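Putative PLP-dependent aminotransferase (Bacillus cereus ATCC 10987, PDB 3JU7) probably acts as a pyridoxal-phosphate-dependent aminotransferase of the DegT/DnrJ/EryC1/StrS family. Local coordinates at residues 5-10 against 349-354; 80-85 against 101-106; 91-96 against 326-331; 258-263 against 354-359. All coordinates share one frame; numbering follows the deposited sequence.

The four contacts form two clusters in one chain. Interactions 2 and 3, with centres 9 Å apart, share the beta-alpha-beta unit of strand 80-84, helix 90-97 and strand 101-105; Met83 and Pro102 of the strands pack on Pro92 of the helix. Interactions 1 and 4, with centres 11 Å apart, share Glu354 and lie where strand 347-350 leads into helix 358-368 beside helix 250-270. Across the chain's centre, interactions 2 and 4 are about 35 Å apart between centres. Interaction 1 closes a loop of 338 residues that encloses interactions 2 and 3, so the N-terminal segment 5-10 is built into the C-terminal part of the fold. Interactions 1 and 3 also touch the second subunit.

Interaction 1. Residues 5-10 against 349-354; sequences IPFLRA and SLPLWE
Trp353 and the loop 5-10 make the tight half of this contact. The indole NE1 donates a hydrogen bond to Pro6 O (2.9 Å, N-H...O angle 149°), while Phe7 O lies in the ring plane at the edge, 3.3 Å from Trp353 CD1. Over one face comes Arg9: its CB stands over the five-membered ring in a CH-pi contact, 3.7 Å from Trp353 CG. With Arg9 CG anti to the backbone N (chi1 -176°), the aliphatic chain crosses the indole obliquely, and Arg9 CD lies 3.9 Å from both CE3 and CZ3 of Trp353. Ile5 CG2 touches both Trp353 CZ2 and Pro351 CG, and Phe7 CE1 brings its ring edge to Ser349 O at 3.4 Å.

Water takes over at the other end. One molecule links Arg9 O to Glu354 N; a second bridges Arg9 NH1 and Glu354 O, the latter at 2.7 Å. The Glu354 carboxylate turns to Lys253 in a salt bridge, and Arg9 also packs on His29 of the second subunit. One direct N-H...O bond thus holds the indole edge, whereas the polar groups of Arg9 and Glu354 meet through water.

Interaction 2. Residues 80-85 against 101-106; sequences YALMPS and EPYFID
Tyr80 and Tyr103 meet in a T-shaped stack on one face of a parallel strand pair. Tyr103 CD2 stands over the centre of the Tyr80 ring, 3.7 Å above its plane, with the ring planes at 89°. Beside them Glu101 runs alongside Tyr80 in the same direction, placing OE1 3.6 Å from CE1 at the ring edge, and Leu82 CD1 packs on Tyr103 CB. On the other face Met83 SE lies 4.1 Å from Pro102 CB and makes an oblique Met-aromatic contact with Phe104, 5.4 Å from the ring centroid. Chi1 of 59° puts Met83 CG between its backbone N and carbonyl carbon, and CG in turn approaches Phe104 CD1.

The backbones set this register. Ala81 N donates to Glu101 O and Tyr103 N to Ala81 O, both at 2.9 Å; Met83 N to Tyr103 O is longer at 3.2 Å, and Ile105 N reaches Met83 O. A water accepts from Ser85 N and donates to Ile105 O, bridging the pair where those two atoms are not directly bonded.

Further out, strand 130-133 pairs with the other edge of strand 80-84. Helix 116-126 lies against Leu82 and Ile105, while helix 90-97 packs on Ala81, Met83 and Pro102, completing a beta-alpha-beta crossover. The Tyr103 hydroxyl bonds to Lys122, and Ser85 OG to His324. In this largely buried contact the four inter-strand N-H...O bonds satisfy main-chain groups facing each other across the pair, leaving dispersion and aromatic edge-to-face attraction to fill its two faces.

Interaction 3. Residues 91-96 against 326-331; sequences TPLAAI and QVLFRN
Phe329 reaches from a loop to helix 90-97 and presents its ring to Pro92, Leu93 and Ile96. From CB, which points toward the helix, the side chain carries its ring out to the helix surface. Along the near side of the ring, CD1 meets Pro92 CB and, at 4.0 Å, Ile96 CD1. The next atom, CE1, is held more closely: Pro92 CB is 3.6 Å away and Ile96 CD1 3.7 Å. At the tip, CZ approaches Pro92 CG and also Leu93 CD2, the latter at 3.8 Å. On the far side CE2 has a longer contact with Pro92 CG.

The ring is therefore bounded on several sides. Pro92 CG sits over one face, offset toward the rim, in a CH-pi contact 22° off the ring normal. The opposite face receives CB of the preceding residue, Leu328, over its centre. Leu93 CG and Ile96 CD1 lie in the ring plane at the edge. Leu328 also makes its own contact with the helix, its CD2 meeting Leu93 CD2 at 3.5 Å, tighter than a usual methyl-methyl approach. No hydrogen bond joins the two segments; the interface is entirely apolar.

Helix 90-97 carries Pro92 and Ile96 across to Pro102 of strand 101-105, and Pro92 also touches Met83 of strand 80-84, while Phe329 packs on Phe104. Its Ala94 faces helix 62-73. The second subunit comes up to the same region, with Gly230 of that subunit against Leu93 and its Met229 against Ile96, placing the loop and helix between the parallel sheet and the dimer partner.

Interaction 4. Residues 258-263 against 354-359; sequences TRISEW and EGMTKE
Trp263 and Ile260 project from helix 250-270 and pack against the N-capped first turn of helix 358-368, where Thr357 is the N-cap: its OG1 accepts from Ile360 N.

The main contact is CH-pi. Lys358 CB stands over the centre of the six-membered ring of Trp263, 3.7 Å from the centroid and only 9° off the ring normal. Chi1 of -171° places Lys358 CG anti to the backbone N, and the extended chain then runs on from the six-membered ring toward NE1 and CD1, with Lys358 CD 3.6 Å from Trp263 NE1. The opposite face of the indole is approached by Arg259 O from its own helix, so the ring lies between a backbone carbonyl and the lysine methylenes.

Apolar packing comes from Ile260, whose CD1 touches Met356 CB at 3.7 Å; the two side chains cross at about a right angle. CG2 of Ile260 also approaches the selenium of Met356 at 4.1 Å. Both residues pack further on Val361 of helix 358-368.

No hydrogen bond spans the segments; Gly355 N donates to Glu256, and Glu354 is salt-bridged to Lys253. Gly355 has backbone angles at which a CB would press against the preceding carbonyl oxygen. At the indole edge the contact is with main chain: Met356 O lies in the ring plane, 3.5 Å from Trp263 CZ3.

Interaction 1. Residues 5-10 against 349-354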
loop_
_atom_site.group_PDB
_atom_site.type_symbol
_atom_site.label_atom_id
_atom_site.label_comp_id
_atom_site.label_asym_id
_atom_site.label_seq_id
_atom_site.Cartn_x
_atom_site.Cartn_y
_atom_site.Cartn_z
ATOM N N ILE A 5 31.186 1.087 -8.660
ATOM C CA ILE A 5 30.646 1.396 -7.354
ATOM C C ILE A 5 29.222 1.877 -7.635
ATOM O O ILE A 5 29.023 2.935 -8.221
ATOM C CB ILE A 5 31.490 2.440 -6.616
ATOM C CG1 ILE A 5 32.866 1.858 -6.267
ATOM C CG2 ILE A 5 30.784 2.884 -5.346
ATOM C CD1 ILE A 5 33.960 2.936 -5.979
ATOM N N PRO A 6 28.223 1.064 -7.295
ATOM C CA PRO A 6 26.834 1.431 -7.558
ATOM C C PRO A 6 26.282 2.364 -6.495
ATOM O O PRO A 6 26.828 2.417 -5.392
ATOM C CB PRO A 6 26.118 0.112 -7.455
ATOM C CG PRO A 6 26.919 -0.621 -6.407
ATOM C CD PRO A 6 28.330 -0.264 -6.692
ATOM N N PHE A 7 25.200 3.071 -6.810
ATOM C CA PHE A 7 24.671 4.090 -5.877
ATOM C C PHE A 7 24.048 3.432 -4.661
ATOM O O PHE A 7 24.314 3.841 -3.536
ATOM C CB PHE A 7 23.677 5.070 -6.516
ATOM C CG PHE A 7 23.083 6.052 -5.530
ATOM C CD1 PHE A 7 23.834 7.113 -5.055
ATOM C CD2 PHE A 7 21.783 5.882 -5.047
ATOM C CE1 PHE A 7 23.300 8.001 -4.126
ATOM C CE2 PHE A 7 21.257 6.749 -4.119
ATOM C CZ PHE A 7 22.027 7.829 -3.667
ATOM N N LEU A 8 23.220 2.421 -4.890
ATOM C CA LEU A 8 22.603 1.730 -3.789
ATOM C C LEU A 8 22.962 0.254 -3.799
ATOM O O LEU A 8 23.107 -0.367 -4.840
ATOM C CB LEU A 8 21.086 1.958 -3.767
ATOM C CG LEU A 8 20.176 1.553 -4.931
ATOM C CD1 LEU A 8 18.771 2.004 -4.560
ATOM C CD2 LEU A 8 20.565 2.171 -6.264
ATOM N N ARG A 9 23.187 -0.270 -2.609
ATOM C CA ARG A 9 23.416 -1.663 -2.432
ATOM C C ARG A 9 22.801 -2.028 -1.093
ATOM O O ARG A 9 23.470 -2.034 -0.059
ATOM C CB ARG A 9 24.904 -1.994 -2.456
ATOM C CG ARG A 9 25.167 -3.503 -2.353
ATOM C CD ARG A 9 26.621 -3.846 -2.233
ATOM N NE ARG A 9 26.825 -5.274 -2.468
ATOM C CZ ARG A 9 26.581 -6.235 -1.580
ATOM N NH1 ARG A 9 26.124 -5.951 -0.368
ATOM N NH2 ARG A 9 26.797 -7.499 -1.910
ATOM N N ALA A 10 21.502 -2.302 -1.135
ATOM C CA ALA A 10 20.765 -2.685 0.029
ATOM C C ALA A 10 21.271 -4.023 0.555
ATOM O O ALA A 10 21.669 -4.907 -0.226
ATOM C CB ALA A 10 19.298 -2.755 -0.301
ATOM N N SER A 349 24.584 13.406 -4.365
ATOM C CA SER A 349 24.313 12.270 -3.492
ATOM C C SER A 349 25.389 11.216 -3.724
ATOM O O SER A 349 25.438 10.605 -4.789
ATOM C CB SER A 349 22.923 11.668 -3.781
ATOM O OG SER A 349 21.881 12.621 -3.604
ATOM N N LEU A 350 26.276 11.022 -2.755
ATOM C CA LEU A 350 27.406 10.131 -2.975
ATOM C C LEU A 350 27.092 8.785 -2.355
ATOM O O LEU A 350 26.417 8.705 -1.320
ATOM C CB LEU A 350 28.712 10.695 -2.429
ATOM C CG LEU A 350 29.194 12.032 -2.991
ATOM C CD1 LEU A 350 30.440 12.511 -2.241
ATOM C CD2 LEU A 350 29.486 11.929 -4.477
ATOM N N PRO A 351 27.585 7.715 -2.979
ATOM C CA PRO A 351 27.206 6.427 -2.468
ATOM C C PRO A 351 27.725 6.137 -1.076
ATOM O O PRO A 351 28.852 6.494 -0.710
ATOM C CB PRO A 351 27.773 5.437 -3.498
ATOM C CG PRO A 351 28.586 6.198 -4.417
ATOM C CD PRO A 351 28.224 7.631 -4.298
ATOM N N LEU A 352 26.874 5.457 -0.332
ATOM C CA LEU A 352 27.165 4.978 0.991
ATOM C C LEU A 352 26.254 3.777 1.188
ATOM O O LEU A 352 25.083 3.884 0.948
ATOM C CB LEU A 352 26.865 6.063 2.016
ATOM C CG LEU A 352 27.349 5.880 3.462
ATOM C CD1 LEU A 352 27.394 7.263 4.177
ATOM C CD2 LEU A 352 26.482 4.925 4.212
ATOM N N TRP A 353 26.801 2.618 1.541
ATOM C CA TRP A 353 26.001 1.424 1.825
ATOM C C TRP A 353 26.816 0.484 2.684
ATOM O O TRP A 353 28.040 0.610 2.735
ATOM C CB TRP A 353 25.534 0.681 0.562
ATOM C CG TRP A 353 26.362 0.887 -0.668
ATOM C CD1 TRP A 353 26.124 1.792 -1.659
ATOM C CD2 TRP A 353 27.552 0.185 -1.042
ATOM N NE1 TRP A 353 27.081 1.695 -2.629
ATOM C CE2 TRP A 353 27.975 0.719 -2.274
ATOM C CE3 TRP A 353 28.296 -0.838 -0.461
ATOM C CZ2 TRP A 353 29.098 0.262 -2.932
ATOM C CZ3 TRP A 353 29.408 -1.296 -1.110
ATOM C CH2 TRP A 353 29.808 -0.744 -2.332
ATOM N N GLU A 354 26.117 -0.441 3.352
ATOM C CA GLU A 354 26.742 -1.398 4.248
ATOM C C GLU A 354 27.723 -2.211 3.443
ATOM O O GLU A 354 27.380 -2.732 2.389
ATOM C CB GLU A 354 25.714 -2.348 4.890
ATOM C CG GLU A 354 24.705 -1.674 5.852
ATOM C CD GLU A 354 23.668 -2.669 6.391
ATOM O OE1 GLU A 354 24.078 -3.745 6.857
ATOM O OE2 GLU A 354 22.446 -2.394 6.341
HETATM O O HOH W 1 23.331 -0.756 2.456
HETATM O O HOH W 2 25.235 -3.574 0.913
#

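Interaction 2. Residues 80-85 against 101-106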
loop_
_atom_site.group_PDB
_atom_site.type_symbol
_atom_site.label_atom_id
_atom_site.label_comp_id
_atom_site.label_asym_id
_atom_site.label_seq_id
_atom_site.Cartn_x
_atom_site.Cartn_y
_atom_site.Cartn_z
ATOM N N TYR A 80 -4.540 23.722 0.769
ATOM C CA TYR A 80 -3.109 23.552 0.513
ATOM C C TYR A 80 -2.372 22.732 1.586
ATOM O O TYR A 80 -2.688 22.805 2.789
ATOM C CB TYR A 80 -2.453 24.927 0.464
ATOM C CG TYR A 80 -2.988 25.844 -0.599
ATOM C CD1 TYR A 80 -2.799 25.553 -1.940
ATOM C CD2 TYR A 80 -3.640 27.014 -0.274
ATOM C CE1 TYR A 80 -3.246 26.397 -2.914
ATOM C CE2 TYR A 80 -4.128 27.851 -1.252
ATOM C CZ TYR A 80 -3.908 27.536 -2.579
ATOM O OH TYR A 80 -4.362 28.347 -3.590
ATOM N N ALA A 81 -1.371 21.982 1.137
ATOM C CA ALA A 81 -0.399 21.333 2.032
ATOM C C ALA A 81 0.913 22.115 1.876
ATOM O O ALA A 81 1.516 22.090 0.791
ATOM C CB ALA A 81 -0.192 19.860 1.644
ATOM N N LEU A 82 1.325 22.851 2.906
ATOM C CA LEU A 82 2.565 23.661 2.826
ATOM C C LEU A 82 3.748 22.718 3.112
ATOM O O LEU A 82 3.781 22.035 4.147
ATOM C CB LEU A 82 2.545 24.813 3.829
ATOM C CG LEU A 82 1.760 26.061 3.464
ATOM C CD1 LEU A 82 0.375 25.730 2.854
ATOM C CD2 LEU A 82 1.670 26.934 4.708
HETATM N N MSE A 83 4.662 22.618 2.159
HETATM C CA MSE A 83 5.791 21.704 2.261
HETATM C C MSE A 83 6.962 22.242 1.452
HETATM O O MSE A 83 6.806 23.097 0.606
HETATM C CB MSE A 83 5.413 20.316 1.727
HETATM C CG MSE A 83 4.971 20.360 0.259
HETATM SE SE MSE A 83 4.481 18.655 -0.518
HETATM C CE MSE A 83 2.984 18.194 0.608
ATOM N N PRO A 84 8.143 21.705 1.683
ATOM C CA PRO A 84 9.253 22.062 0.814
ATOM C C PRO A 84 9.110 21.452 -0.576
ATOM O O PRO A 84 8.430 20.426 -0.725
ATOM C CB PRO A 84 10.444 21.445 1.528
ATOM C CG PRO A 84 9.848 20.248 2.236
ATOM C CD PRO A 84 8.557 20.800 2.776
ATOM N N SER A 85 9.715 22.097 -1.580
ATOM C CA SER A 85 9.899 21.510 -2.909
ATOM C C SER A 85 11.057 20.509 -2.838
ATOM O O SER A 85 11.046 19.441 -3.484
ATOM C CB SER A 85 10.235 22.602 -3.929
ATOM O OG SER A 85 10.603 22.055 -5.180
ATOM N N GLU A 101 -3.639 20.674 -2.716
ATOM C CA GLU A 101 -2.625 21.158 -3.618
ATOM C C GLU A 101 -1.370 21.379 -2.793
ATOM O O GLU A 101 -1.420 22.007 -1.741
ATOM C CB GLU A 101 -3.033 22.492 -4.240
ATOM C CG GLU A 101 -4.111 22.384 -5.240
ATOM C CD GLU A 101 -4.303 23.681 -6.022
ATOM O OE1 GLU A 101 -3.401 24.553 -6.048
ATOM O OE2 GLU A 101 -5.368 23.813 -6.617
ATOM N N PRO A 102 -0.235 20.874 -3.260
ATOM C CA PRO A 102 0.966 21.327 -2.585
ATOM C C PRO A 102 1.123 22.839 -2.788
ATOM O O PRO A 102 0.663 23.398 -3.803
ATOM C CB PRO A 102 2.086 20.550 -3.292
ATOM C CG PRO A 102 1.368 19.332 -3.907
ATOM C CD PRO A 102 0.029 19.855 -4.286
ATOM N N TYR A 103 1.702 23.482 -1.779
ATOM C CA TYR A 103 2.120 24.886 -1.827
ATOM C C TYR A 103 3.570 24.926 -1.330
ATOM O O TYR A 103 3.843 24.730 -0.124
ATOM C CB TYR A 103 1.240 25.742 -0.940
ATOM C CG TYR A 103 1.267 27.242 -1.257
ATOM C CD1 TYR A 103 2.453 27.982 -1.230
ATOM C CD2 TYR A 103 0.093 27.907 -1.589
ATOM C CE1 TYR A 103 2.453 29.341 -1.495
ATOM C CE2 TYR A 103 0.094 29.262 -1.869
ATOM C CZ TYR A 103 1.266 29.965 -1.821
ATOM O OH TYR A 103 1.211 31.305 -2.118
ATOM N N PHE A 104 4.508 25.154 -2.255
ATOM C CA PHE A 104 5.911 24.963 -1.917
ATOM C C PHE A 104 6.538 26.181 -1.215
ATOM O O PHE A 104 6.324 27.340 -1.625
ATOM C CB PHE A 104 6.719 24.599 -3.156
ATOM C CG PHE A 104 6.308 23.321 -3.817
ATOM C CD1 PHE A 104 6.458 22.099 -3.166
ATOM C CD2 PHE A 104 5.806 23.321 -5.102
ATOM C CE1 PHE A 104 6.107 20.918 -3.789
ATOM C CE2 PHE A 104 5.448 22.137 -5.723
ATOM C CZ PHE A 104 5.590 20.939 -5.061
ATOM N N ILE A 105 7.342 25.882 -0.182
ATOM C CA ILE A 105 7.987 26.859 0.684
ATOM C C ILE A 105 9.515 26.665 0.546
ATOM O O ILE A 105 10.036 25.523 0.668
ATOM C CB ILE A 105 7.555 26.617 2.175
ATOM C CG1 ILE A 105 6.022 26.548 2.308
ATOM C CG2 ILE A 105 8.200 27.646 3.200
ATOM C CD1 ILE A 105 5.250 27.752 1.806
ATOM N N ASP A 106 10.239 27.775 0.367
ATOM C CA ASP A 106 11.698 27.737 0.277
ATOM C C ASP A 106 12.394 27.144 1.517
ATOM O O ASP A 106 11.828 27.126 2.624
ATOM C CB ASP A 106 12.233 29.132 0.070
ATOM C CG ASP A 106 13.468 29.153 -0.797
ATOM O OD1 ASP A 106 13.788 28.108 -1.441
ATOM O OD2 ASP A 106 14.077 30.240 -0.863
HETATM O O HOH W 3 11.662 24.119 -0.998
#

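Interaction 3. Residues 91-96 against 326-331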
loop_
_atom_site.group_PDB
_atom_site.type_symbol
_atom_site.label_atom_id
_atom_site.label_comp_id
_atom_site.label_asym_id
_atom_site.label_seq_id
_atom_site.Cartn_x
_atom_site.Cartn_y
_atom_site.Cartn_z
ATOM N N THR A 91 6.092 13.012 -1.137
ATOM C CA THR A 91 5.448 13.980 -0.229
ATOM C C THR A 91 4.356 14.762 -0.927
ATOM O O THR A 91 3.226 14.781 -0.451
ATOM C CB THR A 91 6.446 14.958 0.445
ATOM O OG1 THR A 91 7.591 14.229 0.892
ATOM C CG2 THR A 91 5.779 15.690 1.636
ATOM N N PRO A 92 4.663 15.433 -2.057
ATOM C CA PRO A 92 3.509 16.103 -2.686
ATOM C C PRO A 92 2.446 15.127 -3.254
ATOM O O PRO A 92 1.244 15.436 -3.260
ATOM C CB PRO A 92 4.148 16.960 -3.801
ATOM C CG PRO A 92 5.525 16.330 -4.065
ATOM C CD PRO A 92 5.929 15.763 -2.713
ATOM N N LEU A 93 2.873 13.971 -3.754
ATOM C CA LEU A 93 1.905 12.976 -4.243
ATOM C C LEU A 93 0.940 12.576 -3.149
ATOM O O LEU A 93 -0.274 12.452 -3.387
ATOM C CB LEU A 93 2.608 11.740 -4.789
ATOM C CG LEU A 93 3.364 11.988 -6.098
ATOM C CD1 LEU A 93 4.232 10.789 -6.371
ATOM C CD2 LEU A 93 2.432 12.390 -7.301
ATOM N N ALA A 94 1.473 12.376 -1.943
ATOM C CA ALA A 94 0.617 12.007 -0.822
ATOM C C ALA A 94 -0.477 13.083 -0.628
ATOM O O ALA A 94 -1.646 12.732 -0.426
ATOM C CB ALA A 94 1.428 11.811 0.413
ATOM N N ALA A 95 -0.114 14.375 -0.774
ATOM C CA ALA A 95 -1.057 15.473 -0.534
ATOM C C ALA A 95 -2.148 15.515 -1.618
ATOM O O ALA A 95 -3.345 15.704 -1.328
ATOM C CB ALA A 95 -0.332 16.847 -0.449
ATOM N N ILE A 96 -1.705 15.348 -2.857
ATOM C CA ILE A 96 -2.567 15.389 -4.014
ATOM C C ILE A 96 -3.616 14.257 -3.924
ATOM O O ILE A 96 -4.759 14.475 -4.259
ATOM C CB ILE A 96 -1.736 15.250 -5.336
ATOM C CG1 ILE A 96 -0.838 16.453 -5.531
ATOM C CG2 ILE A 96 -2.640 15.098 -6.513
ATOM C CD1 ILE A 96 0.204 16.311 -6.683
ATOM N N GLN A 326 9.882 19.321 -11.348
ATOM C CA GLN A 326 9.426 18.104 -12.026
ATOM C C GLN A 326 8.080 18.312 -12.670
ATOM O O GLN A 326 7.235 19.069 -12.161
ATOM C CB GLN A 326 9.355 16.922 -11.063
ATOM C CG GLN A 326 10.707 16.557 -10.613
ATOM C CD GLN A 326 10.760 15.396 -9.682
ATOM O OE1 GLN A 326 10.016 14.432 -9.803
ATOM N NE2 GLN A 326 11.677 15.471 -8.754
ATOM N N VAL A 327 7.889 17.629 -13.796
ATOM C CA VAL A 327 6.723 17.835 -14.649
ATOM C C VAL A 327 5.428 17.893 -13.858
ATOM O O VAL A 327 4.625 18.807 -14.018
ATOM C CB VAL A 327 6.652 16.735 -15.734
ATOM C CG1 VAL A 327 5.261 16.704 -16.438
ATOM C CG2 VAL A 327 7.800 16.930 -16.729
ATOM N N LEU A 328 5.203 16.950 -12.956
ATOM C CA LEU A 328 3.862 16.882 -12.357
ATOM C C LEU A 328 3.537 18.055 -11.457
ATOM O O LEU A 328 2.392 18.372 -11.261
ATOM C CB LEU A 328 3.661 15.587 -11.589
ATOM C CG LEU A 328 2.205 15.191 -11.406
ATOM C CD1 LEU A 328 1.640 14.647 -12.716
ATOM C CD2 LEU A 328 2.095 14.150 -10.250
ATOM N N PHE A 329 4.539 18.711 -10.896
ATOM C CA PHE A 329 4.305 19.697 -9.859
ATOM C C PHE A 329 4.617 21.129 -10.247
ATOM O O PHE A 329 4.605 22.006 -9.403
ATOM C CB PHE A 329 5.172 19.335 -8.657
ATOM C CG PHE A 329 5.106 17.892 -8.267
ATOM C CD1 PHE A 329 3.947 17.380 -7.713
ATOM C CD2 PHE A 329 6.194 17.058 -8.440
ATOM C CE1 PHE A 329 3.883 16.092 -7.324
ATOM C CE2 PHE A 329 6.148 15.734 -8.039
ATOM C CZ PHE A 329 4.981 15.227 -7.518
ATOM N N ARG A 330 4.922 21.372 -11.509
ATOM C CA ARG A 330 5.403 22.693 -11.957
ATOM C C ARG A 330 4.435 23.816 -11.745
ATOM O O ARG A 330 4.832 24.936 -11.668
ATOM C CB ARG A 330 5.576 22.713 -13.471
ATOM C CG ARG A 330 6.770 22.051 -13.993
ATOM C CD ARG A 330 6.522 21.858 -15.478
ATOM N NE ARG A 330 7.679 21.368 -16.231
ATOM C CZ ARG A 330 7.585 20.889 -17.471
ATOM N NH1 ARG A 330 6.397 20.834 -18.104
ATOM N NH2 ARG A 330 8.675 20.465 -18.094
ATOM N N ASN A 331 3.151 23.523 -11.806
ATOM C CA ASN A 331 2.169 24.563 -11.754
ATOM C C ASN A 331 1.555 24.791 -10.382
ATOM O O ASN A 331 0.689 25.600 -10.277
ATOM C CB ASN A 331 1.097 24.283 -12.804
ATOM C CG ASN A 331 1.653 24.393 -14.232
ATOM O OD1 ASN A 331 2.709 24.992 -14.463
ATOM N ND2 ASN A 331 0.952 23.799 -15.184
#

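Interaction 4. Residues 258-263 against 354-359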
loop_
_atom_site.group_PDB
_atom_site.type_symbol
_atom_site.label_atom_id
_atom_site.label_comp_id
_atom_site.label_asym_id
_atom_site.label_seq_id
_atom_site.Cartn_x
_atom_site.Cartn_y
_atom_site.Cartn_z
ATOM N N THR A 258 27.623 4.822 10.483
ATOM C CA THR A 258 28.332 5.907 11.127
ATOM C C THR A 258 29.805 5.853 10.768
ATOM O O THR A 258 30.377 6.854 10.409
ATOM C CB THR A 258 28.152 5.887 12.619
ATOM O OG1 THR A 258 26.749 5.933 12.908
ATOM C CG2 THR A 258 28.866 7.098 13.240
ATOM N N ARG A 259 30.406 4.669 10.817
ATOM C CA ARG A 259 31.809 4.514 10.450
ATOM C C ARG A 259 32.079 5.034 9.060
ATOM O O ARG A 259 33.057 5.737 8.863
ATOM C CB ARG A 259 32.256 3.054 10.485
ATOM C CG ARG A 259 32.662 2.563 11.856
ATOM C CD ARG A 259 33.945 1.709 11.814
ATOM N NE ARG A 259 33.956 0.748 10.704
ATOM C CZ ARG A 259 33.291 -0.410 10.675
ATOM N NH1 ARG A 259 32.534 -0.794 11.701
ATOM N NH2 ARG A 259 33.388 -1.200 9.607
ATOM N N ILE A 260 31.243 4.653 8.093
ATOM C CA ILE A 260 31.446 5.072 6.698
ATOM C C ILE A 260 31.308 6.599 6.577
ATOM O O ILE A 260 32.120 7.255 5.915
ATOM C CB ILE A 260 30.502 4.343 5.732
ATOM C CG1 ILE A 260 30.796 2.846 5.744
ATOM C CG2 ILE A 260 30.687 4.830 4.330
ATOM C CD1 ILE A 260 29.667 2.025 5.157
ATOM N N SER A 261 30.322 7.157 7.269
ATOM C CA SER A 261 30.153 8.619 7.327
ATOM C C SER A 261 31.388 9.327 7.880
ATOM O O SER A 261 31.859 10.295 7.281
ATOM C CB SER A 261 28.950 9.012 8.189
ATOM O OG SER A 261 27.737 8.541 7.631
ATOM N N GLU A 262 31.879 8.838 9.028
ATOM C CA GLU A 262 33.099 9.338 9.654
ATOM C C GLU A 262 34.248 9.314 8.644
ATOM O O GLU A 262 34.997 10.289 8.534
ATOM C CB GLU A 262 33.506 8.482 10.880
ATOM C CG GLU A 262 32.558 8.509 12.128
ATOM C CD GLU A 262 33.054 7.580 13.259
ATOM O OE1 GLU A 262 34.287 7.442 13.410
ATOM O OE2 GLU A 262 32.231 6.985 14.000
ATOM N N TRP A 263 34.403 8.204 7.919
ATOM C CA TRP A 263 35.466 8.100 6.921
ATOM C C TRP A 263 35.312 9.163 5.827
ATOM O O TRP A 263 36.283 9.773 5.355
ATOM C CB TRP A 263 35.475 6.724 6.254
ATOM C CG TRP A 263 35.962 5.609 7.095
ATOM C CD1 TRP A 263 36.857 5.682 8.129
ATOM C CD2 TRP A 263 35.649 4.215 6.936
ATOM N NE1 TRP A 263 37.088 4.436 8.633
ATOM C CE2 TRP A 263 36.365 3.516 7.920
ATOM C CE3 TRP A 263 34.836 3.496 6.053
ATOM C CZ2 TRP A 263 36.280 2.133 8.061
ATOM C CZ3 TRP A 263 34.748 2.130 6.197
ATOM C CH2 TRP A 263 35.456 1.460 7.194
ATOM N N GLU A 354 26.117 -0.441 3.352
ATOM C CA GLU A 354 26.742 -1.398 4.248
ATOM C C GLU A 354 27.723 -2.211 3.443
ATOM O O GLU A 354 27.380 -2.732 2.389
ATOM C CB GLU A 354 25.714 -2.348 4.890
ATOM C CG GLU A 354 24.705 -1.674 5.852
ATOM C CD GLU A 354 23.668 -2.669 6.391
ATOM O OE1 GLU A 354 24.078 -3.745 6.857
ATOM O OE2 GLU A 354 22.446 -2.394 6.341
ATOM N N GLY A 355 28.945 -2.295 3.928
ATOM C CA GLY A 355 29.975 -3.041 3.249
ATOM C C GLY A 355 30.940 -2.123 2.581
ATOM O O GLY A 355 32.023 -2.542 2.249
HETATM N N MSE A 356 30.582 -0.863 2.373
HETATM C CA MSE A 356 31.565 0.062 1.809
HETATM C C MSE A 356 32.871 0.099 2.638
HETATM O O MSE A 356 32.832 0.288 3.847
HETATM C CB MSE A 356 30.982 1.454 1.698
HETATM C CG MSE A 356 31.813 2.328 0.784
HETATM SE SE MSE A 356 30.847 3.889 0.346
HETATM C CE MSE A 356 29.646 3.193 -0.958
ATOM N N THR A 357 34.018 -0.097 1.990
ATOM C CA THR A 357 35.318 -0.078 2.679
ATOM C C THR A 357 35.935 1.315 2.687
ATOM O O THR A 357 35.615 2.150 1.831
ATOM C CB THR A 357 36.326 -0.980 1.953
ATOM O OG1 THR A 357 36.325 -0.624 0.568
ATOM C CG2 THR A 357 35.966 -2.486 2.096
ATOM N N LYS A 358 36.853 1.563 3.619
ATOM C CA LYS A 358 37.516 2.861 3.658
ATOM C C LYS A 358 38.215 3.167 2.335
ATOM O O LYS A 358 38.269 4.331 1.892
ATOM C CB LYS A 358 38.511 2.947 4.808
ATOM C CG LYS A 358 39.058 4.345 5.024
ATOM C CD LYS A 358 39.840 4.473 6.329
ATOM C CE LYS A 358 40.218 5.926 6.626
ATOM N NZ LYS A 358 40.571 6.142 8.068
ATOM N N GLU A 359 38.744 2.135 1.692
ATOM C CA GLU A 359 39.405 2.341 0.400
ATOM C C GLU A 359 38.386 2.728 -0.678
ATOM O O GLU A 359 38.723 3.460 -1.601
ATOM C CB GLU A 359 40.303 1.152 -0.037
ATOM C CG GLU A 359 39.666 -0.253 0.017
ATOM C CD GLU A 359 39.792 -0.972 1.390
ATOM O OE1 GLU A 359 40.432 -0.408 2.312
ATOM O OE2 GLU A 359 39.255 -2.110 1.534
#